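Oligogalacturonate lyase (Yersinia enterocolitica subsp. enterocolitica, PDB 3PE7) cleaves short oligogalacturonates, breakdown products of pectin, by beta-elimination in the cytoplasm, probably using a bound manganese ion in a seven-bladed beta-propeller. Local coordinates at residues 231-243 with 254-267. Residues are numbered along the deposited sequence; the frame is centred on the assembly and turned at random.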
# COMPACT_ATOMS: atom_id res chain seq x y z
N VAL A 231 4.35 -11.14 -16.64
CA VAL A 231 3.39 -10.17 -17.18
C VAL A 231 3.91 -9.60 -18.50
O VAL A 231 3.15 -9.42 -19.47
CB VAL A 231 3.11 -9.07 -16.13
CG1 VAL A 231 2.36 -7.87 -16.75
CG2 VAL A 231 2.35 -9.65 -14.95
N LYS A 232 5.21 -9.35 -18.57
CA LYS A 232 5.83 -8.92 -19.81
C LYS A 232 7.30 -9.31 -19.84
O LYS A 232 7.90 -9.57 -18.79
CB LYS A 232 5.69 -7.40 -20.01
CG LYS A 232 6.71 -6.56 -19.26
CD LYS A 232 6.43 -5.08 -19.40
CE LYS A 232 6.66 -4.59 -20.83
NZ LYS A 232 6.35 -3.11 -20.94
N THR A 233 7.86 -9.36 -21.05
CA THR A 233 9.30 -9.38 -21.22
C THR A 233 9.77 -7.93 -21.27
O THR A 233 9.30 -7.14 -22.10
CB THR A 233 9.69 -10.12 -22.50
OG1 THR A 233 9.20 -11.46 -22.43
CG2 THR A 233 11.21 -10.14 -22.66
N HIS A 234 10.69 -7.59 -20.37
CA HIS A 234 11.29 -6.25 -20.34
C HIS A 234 12.04 -6.00 -21.65
O HIS A 234 12.80 -6.86 -22.12
CB HIS A 234 12.30 -6.12 -19.20
CG HIS A 234 11.69 -6.07 -17.83
ND1 HIS A 234 12.17 -5.24 -16.83
CD2 HIS A 234 10.66 -6.76 -17.28
CE1 HIS A 234 11.46 -5.42 -15.73
NE2 HIS A 234 10.54 -6.33 -15.97
N ALA A 235 11.81 -4.83 -22.23
CA ALA A 235 12.64 -4.39 -23.33
C ALA A 235 14.02 -4.06 -22.80
O ALA A 235 14.23 -3.95 -21.57
CB ALA A 235 12.03 -3.19 -24.03
N GLU A 236 14.97 -3.91 -23.72
CA GLU A 236 16.33 -3.60 -23.33
C GLU A 236 16.37 -2.27 -22.60
O GLU A 236 15.83 -1.27 -23.09
CB GLU A 236 17.25 -3.55 -24.57
CG GLU A 236 18.72 -3.59 -24.23
CD GLU A 236 19.12 -4.87 -23.52
OE1 GLU A 236 20.04 -4.82 -22.66
OE2 GLU A 236 18.53 -5.94 -23.82
N GLY A 237 17.00 -2.26 -21.43
CA GLY A 237 17.07 -1.07 -20.58
C GLY A 237 15.79 -0.71 -19.82
O GLY A 237 15.75 0.34 -19.18
N GLU A 238 14.77 -1.56 -19.89
CA GLU A 238 13.45 -1.26 -19.28
C GLU A 238 13.37 -1.73 -17.84
O GLU A 238 13.74 -2.87 -17.52
CB GLU A 238 12.30 -1.88 -20.09
CG GLU A 238 10.91 -1.56 -19.49
CD GLU A 238 9.73 -2.16 -20.25
OE1 GLU A 238 8.59 -1.70 -19.98
OE2 GLU A 238 9.92 -3.08 -21.07
N SER A 239 12.89 -0.82 -16.99
CA SER A 239 12.56 -1.10 -15.59
C SER A 239 11.05 -1.00 -15.47
O SER A 239 10.43 -0.18 -16.16
CB SER A 239 13.21 -0.07 -14.66
OG SER A 239 14.63 -0.22 -14.62
N CYS A 240 10.46 -1.86 -14.64
CA CYS A 240 9.03 -1.87 -14.37
C CYS A 240 8.82 -1.90 -12.85
O CYS A 240 9.46 -2.69 -12.15
CB CYS A 240 8.36 -3.08 -15.01
SG CYS A 240 8.60 -3.22 -16.79
N THR A 241 7.94 -1.06 -12.34
CA THR A 241 7.80 -0.93 -10.90
C THR A 241 6.40 -0.41 -10.59
O THR A 241 5.62 -0.13 -11.53
CB THR A 241 8.91 0.02 -10.33
OG1 THR A 241 8.88 -0.00 -8.89
CG2 THR A 241 8.75 1.43 -10.87
N HIS A 242 6.10 -0.29 -9.29
CA HIS A 242 4.85 0.33 -8.81
C HIS A 242 3.61 -0.42 -9.26
O HIS A 242 2.53 0.17 -9.39
CB HIS A 242 4.75 1.80 -9.26
CG HIS A 242 5.88 2.65 -8.76
ND1 HIS A 242 5.97 4.00 -9.04
CD2 HIS A 242 6.95 2.36 -7.99
CE1 HIS A 242 7.07 4.49 -8.49
NE2 HIS A 242 7.68 3.51 -7.84
N GLU A 243 3.75 -1.73 -9.47
CA GLU A 243 2.61 -2.52 -9.97
C GLU A 243 1.49 -2.60 -8.93
O GLU A 243 1.73 -2.67 -7.72
CB GLU A 243 3.04 -3.92 -10.46
CG GLU A 243 3.33 -4.95 -9.35
CD GLU A 243 4.71 -4.78 -8.71
OE1 GLU A 243 5.54 -3.98 -9.24
OE2 GLU A 243 4.96 -5.44 -7.67
N TYR A 254 1.17 -0.50 -14.00
CA TYR A 254 2.55 -0.34 -13.52
C TYR A 254 3.22 0.83 -14.20
O TYR A 254 2.68 1.43 -15.14
CB TYR A 254 3.37 -1.64 -13.74
CG TYR A 254 3.53 -2.02 -15.20
CD1 TYR A 254 2.54 -2.77 -15.87
CD2 TYR A 254 4.66 -1.62 -15.92
CE1 TYR A 254 2.69 -3.12 -17.22
CE2 TYR A 254 4.82 -1.97 -17.26
CZ TYR A 254 3.84 -2.71 -17.90
OH TYR A 254 4.01 -3.02 -19.25
N VAL A 255 4.43 1.14 -13.74
CA VAL A 255 5.20 2.25 -14.27
C VAL A 255 6.42 1.69 -15.00
O VAL A 255 7.08 0.76 -14.50
CB VAL A 255 5.62 3.21 -13.15
CG1 VAL A 255 6.60 4.27 -13.66
CG2 VAL A 255 4.40 3.90 -12.59
N SER A 256 6.71 2.25 -16.17
CA SER A 256 7.82 1.80 -16.99
C SER A 256 8.77 2.96 -17.30
O SER A 256 8.34 4.08 -17.57
CB SER A 256 7.29 1.20 -18.29
OG SER A 256 8.36 0.87 -19.18
N TYR A 257 10.06 2.68 -17.31
CA TYR A 257 11.02 3.67 -17.81
C TYR A 257 12.25 2.97 -18.39
O TYR A 257 12.46 1.79 -18.15
CB TYR A 257 11.39 4.68 -16.72
CG TYR A 257 12.00 4.10 -15.46
CD1 TYR A 257 13.39 4.02 -15.30
CD2 TYR A 257 11.19 3.65 -14.40
CE1 TYR A 257 13.95 3.49 -14.13
CE2 TYR A 257 11.75 3.13 -13.23
CZ TYR A 257 13.12 3.06 -13.10
OH TYR A 257 13.67 2.55 -11.93
N LEU A 258 13.03 3.73 -19.16
CA LEU A 258 14.18 3.18 -19.88
C LEU A 258 15.45 3.88 -19.43
O LEU A 258 15.45 5.08 -19.19
CB LEU A 258 14.02 3.39 -21.38
CG LEU A 258 12.86 2.70 -22.10
CD1 LEU A 258 12.76 3.23 -23.55
CD2 LEU A 258 13.06 1.18 -22.07
N LYS A 259 16.53 3.11 -19.31
CA LYS A 259 17.83 3.71 -19.06
C LYS A 259 18.12 4.72 -20.18
O LYS A 259 17.82 4.47 -21.34
CB LYS A 259 18.91 2.63 -18.97
CG LYS A 259 20.28 3.15 -18.53
CD LYS A 259 21.05 2.06 -17.78
CE LYS A 259 22.50 2.49 -17.49
NZ LYS A 259 23.37 2.36 -18.71
N GLY A 260 18.67 5.88 -19.81
CA GLY A 260 19.02 6.90 -20.79
C GLY A 260 18.00 8.02 -20.94
O GLY A 260 18.24 8.99 -21.66
N SER A 261 16.87 7.90 -20.26
CA SER A 261 15.83 8.92 -20.31
C SER A 261 15.13 9.00 -18.95
O SER A 261 14.91 7.97 -18.32
CB SER A 261 14.80 8.58 -21.40
OG SER A 261 13.66 9.42 -21.31
N PRO A 262 14.75 10.21 -18.51
CA PRO A 262 14.11 10.36 -17.21
C PRO A 262 12.59 10.12 -17.26
O PRO A 262 11.95 10.00 -16.20
CB PRO A 262 14.40 11.82 -16.86
CG PRO A 262 14.41 12.52 -18.19
CD PRO A 262 14.92 11.52 -19.20
N ASP A 263 12.05 10.00 -18.46
CA ASP A 263 10.60 9.95 -18.67
C ASP A 263 10.00 8.67 -18.12
O ASP A 263 10.56 7.59 -18.31
CB ASP A 263 10.24 10.11 -20.15
CG ASP A 263 10.55 11.50 -20.68
OD1 ASP A 263 10.66 12.44 -19.85
OD2 ASP A 263 10.67 11.63 -21.91
N ARG A 264 8.89 8.81 -17.42
CA ARG A 264 8.16 7.68 -16.87
C ARG A 264 6.83 7.55 -17.58
O ARG A 264 6.25 8.55 -18.00
CB ARG A 264 7.88 7.94 -15.38
CG ARG A 264 8.83 7.24 -14.41
CD ARG A 264 10.21 7.81 -14.43
NE ARG A 264 11.00 7.31 -13.29
CZ ARG A 264 12.33 7.32 -13.25
NH1 ARG A 264 12.97 6.85 -12.18
NH2 ARG A 264 13.03 7.80 -14.27
N PHE A 265 6.34 6.31 -17.69
CA PHE A 265 5.08 6.01 -18.38
C PHE A 265 4.21 5.05 -17.59
O PHE A 265 4.71 4.09 -17.00
CB PHE A 265 5.37 5.42 -19.77
CG PHE A 265 6.06 6.38 -20.69
CD1 PHE A 265 5.32 7.24 -21.49
CD2 PHE A 265 7.45 6.45 -20.73
CE1 PHE A 265 5.97 8.16 -22.33
CE2 PHE A 265 8.10 7.36 -21.57
CZ PHE A 265 7.35 8.20 -22.37
N ILE A 266 2.91 5.34 -17.55
CA ILE A 266 1.93 4.39 -16.99
C ILE A 266 1.51 3.39 -18.06
O ILE A 266 1.17 3.78 -19.19
CB ILE A 266 0.66 5.11 -16.44
CG1 ILE A 266 1.03 6.18 -15.41
CG2 ILE A 266 -0.32 4.11 -15.86
CD1 ILE A 266 -0.17 7.06 -15.00
N TYR A 267 1.55 2.11 -17.70
CA TYR A 267 1.19 1.01 -18.59
C TYR A 267 0.09 0.19 -17.94
O TYR A 267 -0.07 0.19 -16.72
CB TYR A 267 2.38 0.08 -18.81
CG TYR A 267 3.29 0.45 -19.97
CD1 TYR A 267 3.27 -0.28 -21.16
CD2 TYR A 267 4.15 1.54 -19.88
CE1 TYR A 267 4.12 0.06 -22.22
CE2 TYR A 267 4.99 1.89 -20.95
CZ TYR A 267 4.96 1.14 -22.10
OH TYR A 267 5.78 1.50 -23.15
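Lys232 reaches from the loop before strand 238-245 across to Tyr254, its NZ donating to OH (2.9 Å) at the edge of the ring and in its plane; Asn276 also bonds that hydroxyl. A lysine is long enough to bring NZ to Glu238 OE1 (2.8 Å), a salt bridge on the syn lone pair, and to within off-centre cation-pi range of the Tyr267 ring. Gly237, in a type II turn whose positive phi favours glycine, leads into the strand and accepts from Lys259 N. Glu238, with CG anti to the backbone N (chi1 -179°) and the chain extended beyond it, lies over the neighbouring strand. There OE1 also accepts from Ser256 OG (2.7 Å) on its anti side, tilted from the carboxylate plane, while OE2 receives Ala235 N, pinning the loop. Ser239, small enough to lie against a ring, sets CB over one face of Tyr257 (3.7 Å to the centroid); the guanidinium of Arg264 covers the opposite face. The backbone of Ser239 pairs with Tyr257 through two hydrogen bonds, and its OG bonds His211. Cys240, small and apolar, turns SG obliquely toward Tyr254 CE2 (4.0 Å). Thr241 repeats the two-bond pairing with Val255; its branch sets CG2 at the Tyr257 edge. His242 leaves extended geometry and rests against Val255 CG2, its side chain about 6 Å from that of manganese ligand His287. This antiparallel hairpin forms two strands of a four-stranded propeller blade. With three donors on its two oxygens, Glu238 is probably kept as a carboxylate, and Lys232 would balance its charge, tying loop to blade.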